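Local coordinates for protein GlcNAc Inducible Gene 2, GIG2 (Candida albicans, PDB 6AKZ) that binds an iron ion and is probably an oxygenase of the DUF1479 family, which belongs to the cupin clan, at residues K23-I27 against L287-F291; W39-V44 against I300-E304; I99-F103 against W259-S263; K266-T271 against H361-S367. All coordinates share one frame. Residues are numbered along the deposited sequence.

Contact 1 (K23-I27 against L287-F291); sequences KQRLI and LRPFF
Phe290 and Lys23 supply most of the buried surface here, with Ile27 next. Residues 23-26 form the last turn of a helix, and Ile27 leaves helical angles (phi/psi -120°/121°), while Arg288 to Phe290 keep helical angles without the regular bonding. The backbones come nearest at Lys23 and Phe290, whose CA atoms are 7.8 Å apart. Phe290 (chi1 m, chi2 87°) reaches toward the helix end. In the m,t rotamer, Ile27 CD1 sits 3.6 Å from the centroid of the Phe290 ring, almost on its normal, a CH-pi contact over the face. Lys23 CB lies 3.6 Å from Phe290 CE2, and the m,t,t,t chain runs on until Lys23 NZ hydrogen-bonds Pro289 O at 2.7 Å. The loop thus packs on the last turn of helix 18-26, the ring meeting apolar side chains and the ammonium binding the Pro289 carbonyl and the Asp306 carboxylate. Helix 211-214 meets the contact through Phe214, helix 32-56 through Val35, and helix 278-287 leads into the loop.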
loop_
_atom_site.group_PDB
_atom_site.type_symbol
_atom_site.label_atom_id
_atom_site.label_comp_id
_atom_site.label_asym_id
_atom_site.label_seq_id
_atom_site.Cartn_x
_atom_site.Cartn_y
_atom_site.Cartn_z
ATOM N N LYS A 23 -16.066 -19.079 1.444
ATOM C CA LYS A 23 -15.153 -20.000 2.087
ATOM C C LYS A 23 -15.027 -21.301 1.341
ATOM O O LYS A 23 -13.949 -21.846 1.184
ATOM C CB LYS A 23 -15.560 -20.261 3.546
ATOM C CG LYS A 23 -15.536 -19.073 4.470
ATOM C CD LYS A 23 -15.798 -19.534 5.897
ATOM C CE LYS A 23 -15.413 -18.495 6.918
ATOM N NZ LYS A 23 -15.482 -19.129 8.301
ATOM N N GLN A 24 -16.140 -21.830 0.833
ATOM C CA GLN A 24 -16.041 -23.094 0.108
ATOM C C GLN A 24 -15.445 -22.962 -1.267
ATOM O O GLN A 24 -14.844 -23.929 -1.727
ATOM C CB GLN A 24 -17.347 -23.874 0.126
ATOM C CG GLN A 24 -17.621 -24.448 1.519
ATOM C CD GLN A 24 -19.074 -24.402 1.909
ATOM O OE1 GLN A 24 -19.959 -24.131 1.084
ATOM N NE2 GLN A 24 -19.335 -24.654 3.178
ATOM N N ARG A 25 -15.514 -21.772 -1.864
ATOM C CA ARG A 25 -14.709 -21.467 -3.074
ATOM C C ARG A 25 -13.209 -21.456 -2.835
ATOM O O ARG A 25 -12.432 -21.962 -3.640
ATOM C CB ARG A 25 -15.117 -20.124 -3.689
ATOM C CG ARG A 25 -14.711 -19.958 -5.153
ATOM C CD ARG A 25 -14.955 -18.531 -5.606
ATOM N NE ARG A 25 -13.831 -17.752 -5.131
ATOM C CZ ARG A 25 -13.867 -16.536 -4.577
ATOM N NH1 ARG A 25 -14.990 -15.880 -4.391
ATOM N NH2 ARG A 25 -12.713 -15.975 -4.202
ATOM N N LEU A 26 -12.803 -20.878 -1.715
ATOM C CA LEU A 26 -11.371 -20.659 -1.412
ATOM C C LEU A 26 -10.542 -21.900 -1.041
ATOM O O LEU A 26 -9.446 -22.078 -1.477
ATOM C CB LEU A 26 -11.289 -19.602 -0.313
ATOM C CG LEU A 26 -11.780 -18.200 -0.694
ATOM C CD1 LEU A 26 -11.863 -17.284 0.507
ATOM C CD2 LEU A 26 -10.878 -17.557 -1.766
ATOM N N ILE A 27 -11.112 -22.807 -0.274
ATOM C CA ILE A 27 -10.402 -23.959 0.158
ATOM C C ILE A 27 -11.152 -25.182 -0.379
ATOM O O ILE A 27 -12.324 -25.325 -0.070
ATOM C CB ILE A 27 -10.289 -23.960 1.700
ATOM C CG1 ILE A 27 -9.535 -22.657 2.127
ATOM C CG2 ILE A 27 -9.551 -25.203 2.185
ATOM C CD1 ILE A 27 -8.903 -22.694 3.517
ATOM N N LEU A 287 -5.977 -17.004 6.494
ATOM C CA LEU A 287 -6.592 -18.165 7.119
ATOM C C LEU A 287 -7.423 -17.904 8.351
ATOM O O LEU A 287 -8.191 -18.792 8.769
ATOM C CB LEU A 287 -5.527 -19.215 7.456
ATOM C CG LEU A 287 -4.761 -19.823 6.284
ATOM C CD1 LEU A 287 -3.698 -20.787 6.722
ATOM C CD2 LEU A 287 -5.664 -20.532 5.328
ATOM N N ARG A 288 -7.306 -16.739 8.951
ATOM C CA ARG A 288 -8.069 -16.444 10.168
ATOM C C ARG A 288 -9.626 -16.665 10.114
ATOM O O ARG A 288 -10.175 -17.149 11.112
ATOM C CB ARG A 288 -7.725 -15.093 10.734
ATOM C CG ARG A 288 -8.242 -14.842 12.142
ATOM C CD ARG A 288 -7.688 -15.756 13.191
ATOM N NE ARG A 288 -8.108 -15.277 14.538
ATOM C CZ ARG A 288 -7.974 -15.961 15.665
ATOM N NH1 ARG A 288 -7.479 -17.178 15.645
ATOM N NH2 ARG A 288 -8.329 -15.375 16.825
ATOM N N PRO A 289 -10.301 -16.341 8.990
ATOM C CA PRO A 289 -11.740 -16.648 8.898
ATOM C C PRO A 289 -12.056 -18.103 9.021
ATOM O O PRO A 289 -13.169 -18.410 9.439
ATOM C CB PRO A 289 -12.168 -16.060 7.541
ATOM C CG PRO A 289 -11.111 -15.014 7.248
ATOM C CD PRO A 289 -9.841 -15.619 7.780
ATOM N N PHE A 290 -11.105 -18.986 8.716
ATOM C CA PHE A 290 -11.264 -20.402 8.836
ATOM C C PHE A 290 -10.829 -20.955 10.211
ATOM O O PHE A 290 -11.164 -22.129 10.552
ATOM C CB PHE A 290 -10.457 -21.129 7.775
ATOM C CG PHE A 290 -10.801 -20.697 6.366
ATOM C CD1 PHE A 290 -10.175 -19.591 5.761
ATOM C CD2 PHE A 290 -11.767 -21.341 5.666
ATOM C CE1 PHE A 290 -10.530 -19.182 4.508
ATOM C CE2 PHE A 290 -12.116 -20.932 4.388
ATOM C CZ PHE A 290 -11.474 -19.864 3.796
ATOM N N PHE A 291 -10.017 -20.179 10.946
ATOM C CA PHE A 291 -9.481 -20.630 12.236
ATOM C C PHE A 291 -9.601 -19.557 13.271
ATOM O O PHE A 291 -8.607 -19.192 13.908
ATOM C CB PHE A 291 -8.027 -21.057 12.061
ATOM C CG PHE A 291 -7.830 -22.194 11.101
ATOM C CD1 PHE A 291 -8.109 -23.513 11.481
ATOM C CD2 PHE A 291 -7.381 -21.979 9.830
ATOM C CE1 PHE A 291 -7.902 -24.575 10.614
ATOM C CE2 PHE A 291 -7.159 -23.035 8.952
ATOM C CZ PHE A 291 -7.443 -24.348 9.337
#

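Contact 2 (W39-V44 against I300-E304); sequences WKRLLV and IDDYE
Residues 39-44 are a continuous piece of alpha-helix, with Leu43 N bonded to Trp39 O at 3.1 Å. Facing it, Ile300 to Asp302 make a short 3-10 turn, in which Tyr303 N bonds Ile300 O at 3.3 Å, before Tyr303 turns to extended angles (-59°/143°). The closest CA atoms, 6.0 Å apart, are those of Lys40 and Ile300. Trp39 (chi1 t, chi2 -97°) presents its edge to the face of Tyr303 (chi1 m, chi2 -87°): the indole five-membered ring and the phenol ring have centroids 4.5 Å apart and planes at 68°, and Trp39 NE1 is 3.3 Å from Tyr303 CG. One turn on, Leu43 CD1 touches both Tyr303 CE2 at 3.4 Å and Ile300 CG1 at 4.0 Å. Lys40, almost fully extended, lies along the loop, Lys40 CG packing 3.8 Å from Ile300 CG2; Lys40 NZ hydrogen-bonds Asp301 O at 3.1 Å and makes a salt bridge to Asp301 OD1 at 3.3 Å. The phenol hydroxyl is bound by Asp294 beyond the two segments. A T-shaped aromatic pair flanked by aliphatic side chains joins the loop after helix 278-287 to helix 32-56, away from the iron site.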
loop_
_atom_site.group_PDB
_atom_site.type_symbol
_atom_site.label_atom_id
_atom_site.label_comp_id
_atom_site.label_asym_id
_atom_site.label_seq_id
_atom_site.Cartn_x
_atom_site.Cartn_y
_atom_site.Cartn_z
ATOM N N TRP A 39 -1.793 -24.372 9.233
ATOM C CA TRP A 39 -2.197 -23.432 10.270
ATOM C C TRP A 39 -1.509 -23.689 11.591
ATOM O O TRP A 39 -1.062 -22.765 12.279
ATOM C CB TRP A 39 -3.703 -23.473 10.491
ATOM C CG TRP A 39 -4.174 -22.607 11.700
ATOM C CD1 TRP A 39 -4.438 -23.035 12.986
ATOM C CD2 TRP A 39 -4.406 -21.178 11.710
ATOM N NE1 TRP A 39 -4.856 -21.970 13.768
ATOM C CE2 TRP A 39 -4.818 -20.819 13.016
ATOM C CE3 TRP A 39 -4.270 -20.163 10.754
ATOM C CZ2 TRP A 39 -5.132 -19.504 13.367
ATOM C CZ3 TRP A 39 -4.634 -18.864 11.116
ATOM C CH2 TRP A 39 -5.036 -18.540 12.396
ATOM N N LYS A 40 -1.374 -24.973 11.938
ATOM C CA LYS A 40 -0.604 -25.339 13.108
ATOM C C LYS A 40 0.911 -25.025 12.997
ATOM O O LYS A 40 1.488 -24.468 13.924
ATOM C CB LYS A 40 -0.864 -26.810 13.361
ATOM C CG LYS A 40 -2.288 -26.994 13.837
ATOM C CD LYS A 40 -2.624 -28.463 13.944
ATOM C CE LYS A 40 -4.094 -28.582 14.258
ATOM N NZ LYS A 40 -4.365 -30.060 14.271
ATOM N N ARG A 41 1.533 -25.380 11.896
ATOM C CA ARG A 41 2.933 -24.971 11.592
ATOM C C ARG A 41 3.093 -23.407 11.680
ATOM O O ARG A 41 4.097 -22.903 12.185
ATOM C CB ARG A 41 3.379 -25.365 10.208
ATOM C CG ARG A 41 3.342 -26.857 9.892
ATOM C CD ARG A 41 4.253 -27.190 8.699
ATOM N NE ARG A 41 3.807 -26.518 7.468
ATOM C CZ ARG A 41 2.908 -26.986 6.622
ATOM N NH1 ARG A 41 2.305 -28.172 6.849
ATOM N NH2 ARG A 41 2.601 -26.276 5.543
ATOM N N LEU A 42 2.124 -22.702 11.138
ATOM C CA LEU A 42 2.146 -21.251 11.090
ATOM C C LEU A 42 2.221 -20.615 12.502
ATOM O O LEU A 42 3.069 -19.758 12.760
ATOM C CB LEU A 42 0.945 -20.706 10.339
ATOM C CG LEU A 42 0.796 -19.180 10.347
ATOM C CD1 LEU A 42 1.990 -18.539 9.596
ATOM C CD2 LEU A 42 -0.489 -18.775 9.717
ATOM N N LEU A 43 1.332 -21.054 13.386
ATOM C CA LEU A 43 1.315 -20.569 14.722
ATOM C C LEU A 43 2.586 -20.827 15.484
ATOM O O LEU A 43 3.045 -19.930 16.212
ATOM C CB LEU A 43 0.099 -21.116 15.474
ATOM C CG LEU A 43 -1.291 -20.676 15.067
ATOM C CD1 LEU A 43 -2.293 -21.217 16.077
ATOM C CD2 LEU A 43 -1.502 -19.168 14.904
ATOM N N VAL A 44 3.226 -21.961 15.230
ATOM C CA VAL A 44 4.456 -22.286 15.886
ATOM C C VAL A 44 5.518 -21.272 15.415
ATOM O O VAL A 44 6.136 -20.654 16.236
ATOM C CB VAL A 44 4.882 -23.738 15.599
ATOM C CG1 VAL A 44 6.324 -23.981 16.045
ATOM C CG2 VAL A 44 3.880 -24.705 16.257
ATOM N N ILE A 300 -2.256 -25.782 20.275
ATOM C CA ILE A 300 -2.321 -25.526 18.827
ATOM C C ILE A 300 -2.884 -26.750 18.099
ATOM O O ILE A 300 -3.639 -26.627 17.128
ATOM C CB ILE A 300 -0.906 -25.112 18.342
ATOM C CG1 ILE A 300 -0.628 -23.686 18.808
ATOM C CG2 ILE A 300 -0.727 -25.195 16.819
ATOM C CD1 ILE A 300 0.858 -23.297 18.833
ATOM N N ASP A 301 -2.594 -27.948 18.591
ATOM C CA ASP A 301 -3.108 -29.130 17.924
ATOM C C ASP A 301 -4.646 -29.302 18.021
ATOM O O ASP A 301 -5.213 -30.091 17.273
ATOM C CB ASP A 301 -2.348 -30.373 18.343
ATOM C CG ASP A 301 -2.638 -31.540 17.430
ATOM O OD1 ASP A 301 -2.179 -31.528 16.251
ATOM O OD2 ASP A 301 -3.374 -32.459 17.881
ATOM N N ASP A 302 -5.335 -28.478 18.809
ATOM C CA ASP A 302 -6.791 -28.526 18.909
ATOM C C ASP A 302 -7.577 -27.559 18.014
ATOM O O ASP A 302 -8.803 -27.564 18.068
ATOM C CB ASP A 302 -7.229 -28.235 20.367
ATOM C CG ASP A 302 -6.835 -29.347 21.362
ATOM O OD1 ASP A 302 -6.605 -30.501 20.965
ATOM O OD2 ASP A 302 -6.730 -29.040 22.560
ATOM N N TYR A 303 -6.927 -26.685 17.230
ATOM C CA TYR A 303 -7.661 -25.930 16.174
ATOM C C TYR A 303 -8.330 -26.868 15.172
ATOM O O TYR A 303 -7.743 -27.855 14.784
ATOM C CB TYR A 303 -6.703 -24.995 15.363
ATOM C CG TYR A 303 -6.397 -23.727 16.085
ATOM C CD1 TYR A 303 -7.217 -22.633 15.962
ATOM C CD2 TYR A 303 -5.296 -23.649 16.917
ATOM C CE1 TYR A 303 -6.940 -21.466 16.651
ATOM C CE2 TYR A 303 -4.990 -22.496 17.609
ATOM C CZ TYR A 303 -5.771 -21.413 17.462
ATOM O OH TYR A 303 -5.450 -20.284 18.201
ATOM N N GLU A 304 -9.509 -26.491 14.713
ATOM C CA GLU A 304 -10.200 -27.190 13.633
ATOM C C GLU A 304 -10.831 -26.183 12.711
ATOM O O GLU A 304 -11.385 -25.201 13.137
ATOM C CB GLU A 304 -11.317 -28.094 14.196
ATOM C CG GLU A 304 -10.741 -29.269 14.972
ATOM C CD GLU A 304 -11.814 -30.162 15.563
ATOM O OE1 GLU A 304 -12.389 -29.749 16.583
ATOM O OE2 GLU A 304 -12.075 -31.251 14.996
#

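Contact 3 (I99-F103 against W259-S263); sequences IDIWF and WLALS
Apolar side chains of helix 99-103 meet both side chains and backbone at the end of strand 259-261. The two axes approach to 10.9 Å at 109°, so the helix runs across the strand, and the nearest CA atoms are those of Ile99 and Leu262, 5.8 Å apart. Ile99 has both chi1 and chi2 near -70° (m,m), which brings CD1 to 3.9 Å from Leu260 CD2 and 3.6 Å from Ala261 O, while Ile99 CG2 lies 3.6 Å from Leu262 CA. Leu260 points toward the helix in a t,p rotamer, and its CD2 also meets Trp102 CZ3 at 3.9 Å. The indole (chi1 m, chi2 -24°) has its nitrogen bonded to Glu138. Leu262 (m,t rotamer) leaves the extended conformation (-104°/4°) just past the strand, and its CB approaches Phe103 CD1 at 4.2 Å, the phenyl standing at chi1 t. At the border a water donates to Leu262 O at 2.9 Å and, weakly, to Asp100 OD1 at 3.4 Å, a carboxylate also salt-bridged to Lys343. Helix 96-112 is thus packed against the C-terminal end of strand 256-261 in the mixed sheet, consistent with the helices that surround the double-stranded beta-helix in oxygenases of the cupin clan.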
loop_
_atom_site.group_PDB
_atom_site.type_symbol
_atom_site.label_atom_id
_atom_site.label_comp_id
_atom_site.label_asym_id
_atom_site.label_seq_id
_atom_site.Cartn_x
_atom_site.Cartn_y
_atom_site.Cartn_z
ATOM N N ILE A 99 14.406 19.728 2.374
ATOM C CA ILE A 99 13.257 19.330 3.171
ATOM C C ILE A 99 12.636 20.475 3.937
ATOM O O ILE A 99 11.408 20.635 3.956
ATOM C CB ILE A 99 13.612 18.194 4.157
ATOM C CG1 ILE A 99 13.908 16.934 3.422
ATOM C CG2 ILE A 99 12.501 17.970 5.180
ATOM C CD1 ILE A 99 12.757 16.243 2.751
ATOM N N ASP A 100 13.481 21.302 4.548
ATOM C CA ASP A 100 13.012 22.458 5.311
ATOM C C ASP A 100 12.271 23.465 4.427
ATOM O O ASP A 100 11.231 23.992 4.818
ATOM C CB ASP A 100 14.182 23.144 6.019
ATOM C CG ASP A 100 14.896 22.223 6.990
ATOM O OD1 ASP A 100 14.475 21.053 7.120
ATOM O OD2 ASP A 100 15.877 22.667 7.622
ATOM N N ILE A 101 12.805 23.721 3.235
ATOM C CA ILE A 101 12.177 24.627 2.306
ATOM C C ILE A 101 10.803 24.063 1.912
ATOM O O ILE A 101 9.807 24.769 1.902
ATOM C CB ILE A 101 13.133 24.804 1.090
ATOM C CG1 ILE A 101 14.344 25.646 1.480
ATOM C CG2 ILE A 101 12.397 25.426 -0.081
ATOM C CD1 ILE A 101 15.545 25.445 0.558
ATOM N N TRP A 102 10.747 22.788 1.524
ATOM C CA TRP A 102 9.464 22.180 1.183
ATOM C C TRP A 102 8.425 22.217 2.310
ATOM O O TRP A 102 7.254 22.556 2.080
ATOM C CB TRP A 102 9.670 20.717 0.710
ATOM C CG TRP A 102 10.241 20.532 -0.662
ATOM C CD1 TRP A 102 10.196 21.425 -1.709
ATOM C CD2 TRP A 102 10.872 19.356 -1.170
ATOM N NE1 TRP A 102 10.813 20.903 -2.792
ATOM C CE2 TRP A 102 11.231 19.631 -2.520
ATOM C CE3 TRP A 102 11.207 18.100 -0.631
ATOM C CZ2 TRP A 102 11.891 18.679 -3.326
ATOM C CZ3 TRP A 102 11.816 17.151 -1.451
ATOM C CH2 TRP A 102 12.217 17.457 -2.762
ATOM N N PHE A 103 8.859 21.917 3.533
ATOM C CA PHE A 103 7.954 21.921 4.699
ATOM C C PHE A 103 7.420 23.347 4.882
ATOM O O PHE A 103 6.236 23.538 5.031
ATOM C CB PHE A 103 8.659 21.471 5.992
ATOM C CG PHE A 103 7.774 21.504 7.169
ATOM C CD1 PHE A 103 6.733 20.614 7.289
ATOM C CD2 PHE A 103 7.871 22.550 8.096
ATOM C CE1 PHE A 103 5.823 20.681 8.353
ATOM C CE2 PHE A 103 6.985 22.641 9.147
ATOM C CZ PHE A 103 5.966 21.693 9.282
ATOM N N TRP A 259 6.128 7.207 2.385
ATOM C CA TRP A 259 6.194 8.647 2.571
ATOM C C TRP A 259 7.576 9.147 2.810
ATOM O O TRP A 259 8.516 8.340 3.148
ATOM C CB TRP A 259 5.322 9.054 3.761
ATOM C CG TRP A 259 5.424 8.307 5.056
ATOM C CD1 TRP A 259 4.418 7.529 5.587
ATOM C CD2 TRP A 259 6.465 8.331 6.080
ATOM N NE1 TRP A 259 4.776 7.070 6.843
ATOM C CE2 TRP A 259 5.985 7.553 7.185
ATOM C CE3 TRP A 259 7.722 8.920 6.178
ATOM C CZ2 TRP A 259 6.738 7.310 8.307
ATOM C CZ3 TRP A 259 8.482 8.707 7.316
ATOM C CH2 TRP A 259 8.001 7.914 8.354
ATOM N N LEU A 260 7.715 10.422 2.524
ATOM C CA LEU A 260 8.956 11.191 2.720
ATOM C C LEU A 260 8.887 11.934 4.025
ATOM O O LEU A 260 7.923 12.681 4.265
ATOM C CB LEU A 260 9.190 12.185 1.571
ATOM C CG LEU A 260 10.390 13.187 1.690
ATOM C CD1 LEU A 260 11.657 12.399 1.547
ATOM C CD2 LEU A 260 10.252 14.186 0.580
ATOM N N ALA A 261 9.893 11.772 4.862
ATOM C CA ALA A 261 9.998 12.462 6.163
ATOM C C ALA A 261 10.336 13.950 6.045
ATOM O O ALA A 261 11.365 14.309 5.478
ATOM C CB ALA A 261 11.056 11.776 7.054
ATOM N N LEU A 262 9.468 14.803 6.580
ATOM C CA LEU A 262 9.651 16.273 6.571
ATOM C C LEU A 262 10.083 16.747 7.975
ATOM O O LEU A 262 10.280 17.958 8.198
ATOM C CB LEU A 262 8.327 16.930 6.214
ATOM C CG LEU A 262 7.726 16.549 4.854
ATOM C CD1 LEU A 262 6.386 17.276 4.687
ATOM C CD2 LEU A 262 8.726 16.826 3.763
ATOM N N SER A 263 10.295 15.804 8.880
ATOM C CA SER A 263 10.641 16.128 10.270
ATOM C C SER A 263 11.527 15.015 10.867
ATOM O O SER A 263 11.578 13.893 10.325
ATOM C CB SER A 263 9.373 16.301 11.084
ATOM O OG SER A 263 8.581 15.127 11.090
HETATM O O HOH W 1 11.308 20.640 8.164
#

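Contact 4 (K266-T271 against H361-S367)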
loop_
_atom_site.group_PDB
_atom_site.type_symbol
_atom_site.label_atom_id
_atom_site.label_comp_id
_atom_site.label_asym_id
_atom_site.label_seq_id
_atom_site.Cartn_x
_atom_site.Cartn_y
_atom_site.Cartn_z
ATOM N N LYS A 266 11.606 10.538 16.868
ATOM C CA LYS A 266 12.239 9.276 17.358
ATOM C C LYS A 266 11.126 8.214 17.397
ATOM O O LYS A 266 10.019 8.582 17.223
ATOM C CB LYS A 266 12.762 9.446 18.748
ATOM C CG LYS A 266 14.018 10.286 18.758
ATOM C CD LYS A 266 14.480 10.498 20.194
ATOM C CE LYS A 266 15.515 11.582 20.312
ATOM N NZ LYS A 266 14.805 12.902 20.408
ATOM N N SER A 267 11.469 6.929 17.477
ATOM C CA SER A 267 10.458 5.831 17.509
ATOM C C SER A 267 9.391 6.156 18.507
ATOM O O SER A 267 9.710 6.635 19.625
ATOM C CB SER A 267 11.096 4.464 17.870
ATOM O OG SER A 267 12.119 4.161 17.017
ATOM N N GLY A 268 8.136 5.957 18.168
ATOM C CA GLY A 268 7.040 6.233 19.102
ATOM C C GLY A 268 6.514 7.673 19.120
ATOM O O GLY A 268 5.505 7.960 19.724
ATOM N N GLU A 269 7.223 8.617 18.509
ATOM C CA GLU A 269 6.799 10.025 18.570
ATOM C C GLU A 269 5.890 10.357 17.397
ATOM O O GLU A 269 6.320 11.023 16.463
ATOM C CB GLU A 269 8.050 10.945 18.560
ATOM C CG GLU A 269 8.925 10.754 19.777
ATOM C CD GLU A 269 10.198 11.660 19.856
ATOM O OE1 GLU A 269 10.622 12.328 18.839
ATOM O OE2 GLU A 269 10.748 11.719 21.032
ATOM N N GLY A 270 4.661 9.890 17.442
ATOM C CA GLY A 270 3.726 10.234 16.416
ATOM C C GLY A 270 4.115 9.789 15.021
ATOM O O GLY A 270 3.823 10.449 14.051
ATOM N N THR A 271 4.726 8.607 14.936
ATOM C CA THR A 271 5.147 8.034 13.655
ATOM C C THR A 271 4.275 6.873 13.135
ATOM O O THR A 271 3.047 6.958 13.117
ATOM C CB THR A 271 6.614 7.562 13.710
ATOM O OG1 THR A 271 6.827 6.794 14.902
ATOM C CG2 THR A 271 7.557 8.754 13.705
ATOM N N HIS A 361 1.707 11.289 20.674
ATOM C CA HIS A 361 2.865 11.996 20.155
ATOM C C HIS A 361 3.374 12.932 21.229
ATOM O O HIS A 361 2.899 14.022 21.359
ATOM C CB HIS A 361 2.581 12.805 18.920
ATOM C CG HIS A 361 3.788 13.525 18.409
ATOM N ND1 HIS A 361 3.752 14.412 17.360
ATOM C CD2 HIS A 361 5.058 13.498 18.831
ATOM C CE1 HIS A 361 4.962 14.890 17.156
ATOM N NE2 HIS A 361 5.774 14.330 18.021
ATOM N N ASN A 362 4.290 12.392 21.991
ATOM C CA ASN A 362 4.925 13.110 23.066
ATOM C C ASN A 362 6.372 13.381 22.754
ATOM O O ASN A 362 7.232 13.488 23.611
ATOM C CB ASN A 362 4.727 12.394 24.365
ATOM C CG ASN A 362 3.301 12.470 24.807
ATOM O OD1 ASN A 362 2.637 13.510 24.648
ATOM N ND2 ASN A 362 2.766 11.341 25.273
ATOM N N GLY A 363 6.635 13.537 21.481
ATOM C CA GLY A 363 7.879 14.107 21.030
ATOM C C GLY A 363 8.002 15.604 21.105
ATOM O O GLY A 363 7.102 16.292 21.571
ATOM N N ASN A 364 9.148 16.110 20.622
ATOM C CA ASN A 364 9.534 17.528 20.790
ATOM C C ASN A 364 9.122 18.478 19.653
ATOM O O ASN A 364 9.402 19.650 19.740
ATOM C CB ASN A 364 11.037 17.719 21.057
ATOM C CG ASN A 364 11.929 16.923 20.122
ATOM O OD1 ASN A 364 11.458 16.210 19.217
ATOM N ND2 ASN A 364 13.241 17.039 20.341
ATOM N N GLY A 365 8.484 17.980 18.594
ATOM C CA GLY A 365 8.072 18.845 17.498
ATOM C C GLY A 365 7.142 18.087 16.608
ATOM O O GLY A 365 6.811 16.929 16.836
ATOM N N HIS A 366 6.717 18.750 15.547
ATOM C CA HIS A 366 5.791 18.176 14.587
ATOM C C HIS A 366 6.405 16.900 13.950
ATOM O O HIS A 366 7.621 16.769 13.811
ATOM C CB HIS A 366 5.384 19.242 13.493
ATOM C CG HIS A 366 6.534 19.673 12.654
ATOM N ND1 HIS A 366 6.848 19.049 11.453
ATOM C CD2 HIS A 366 7.482 20.637 12.826
ATOM C CE1 HIS A 366 7.910 19.625 10.927
ATOM N NE2 HIS A 366 8.348 20.539 11.769
ATOM N N SER A 367 5.509 15.941 13.719
ATOM C CA SER A 367 5.782 14.721 12.997
ATOM C C SER A 367 4.988 14.882 11.643
ATOM O O SER A 367 3.764 14.783 11.581
ATOM C CB SER A 367 5.298 13.536 13.759
ATOM O OG SER A 367 5.386 12.428 12.954
HETATM O O HOH W 2 12.756 13.969 18.358
HETATM O O HOH W 3 5.126 9.621 21.907
HETATM O O HOH W 4 9.098 14.370 17.801
#
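Water mediates much of the meeting between these two loops, and the direct bond across them is a single one, Ser367 OG to Gly270 O at 2.8 Å. One water accepts from Lys266 NZ at 3.1 Å and donates to Glu269 OE1 and Asn364 OD1, each at 2.7 Å; another donates to Gly268 O at 2.8 Å and accepts from Asn362 N at 2.9 Å. Lys266 N also bonds Glu269 OE1 at 2.8 Å across a type II turn spanning Lys266 to Glu269. A CB on Gly363 would collide with Glu269 CD; one on Gly270 would strike His361 CG, and Gly270 has a positive phi (61°) besides. Gly270 CA rests 3.8 Å from His361 CB, in an off-centre CH-pi contact with the imidazole, and Glu269 CD lies 3.6 Å from Gly363 CA. Thr271, bonded to Asp358, lies about 11 Å from the iron ligand His355, side chain to side chain. The loops lead into strands 272-274 and 367-371; Ser367 bonds by backbone to Arg181 of strand 178-181, and His361 to Gly184 just beyond it.

How the contacts relate
The contacts form two pairs in different parts of the fold. Contacts 1 and 2, centres 15 Å apart, touch through Trp39, which stacks with Phe291, and both join the N-terminal helices 18-26 and 32-56 to the region following helix 278-287. Contacts 3 and 4, also 15 Å apart, meet where His366 stacks on Phe103, and share the seven-stranded mixed sheet through strands 256-261 and 367-371. Between the pairs the centres are 38 to 45 Å apart, contact 3 lying across the chain's centre from contacts 1 and 2. Along the chain contacts 1 and 2 alternate, contact 3 is nested inside both, and contact 4 follows contact 3 while crossing contacts 1 and 2. Contacts 1 and 2 lie away from the iron; contact 4 is nearer to it.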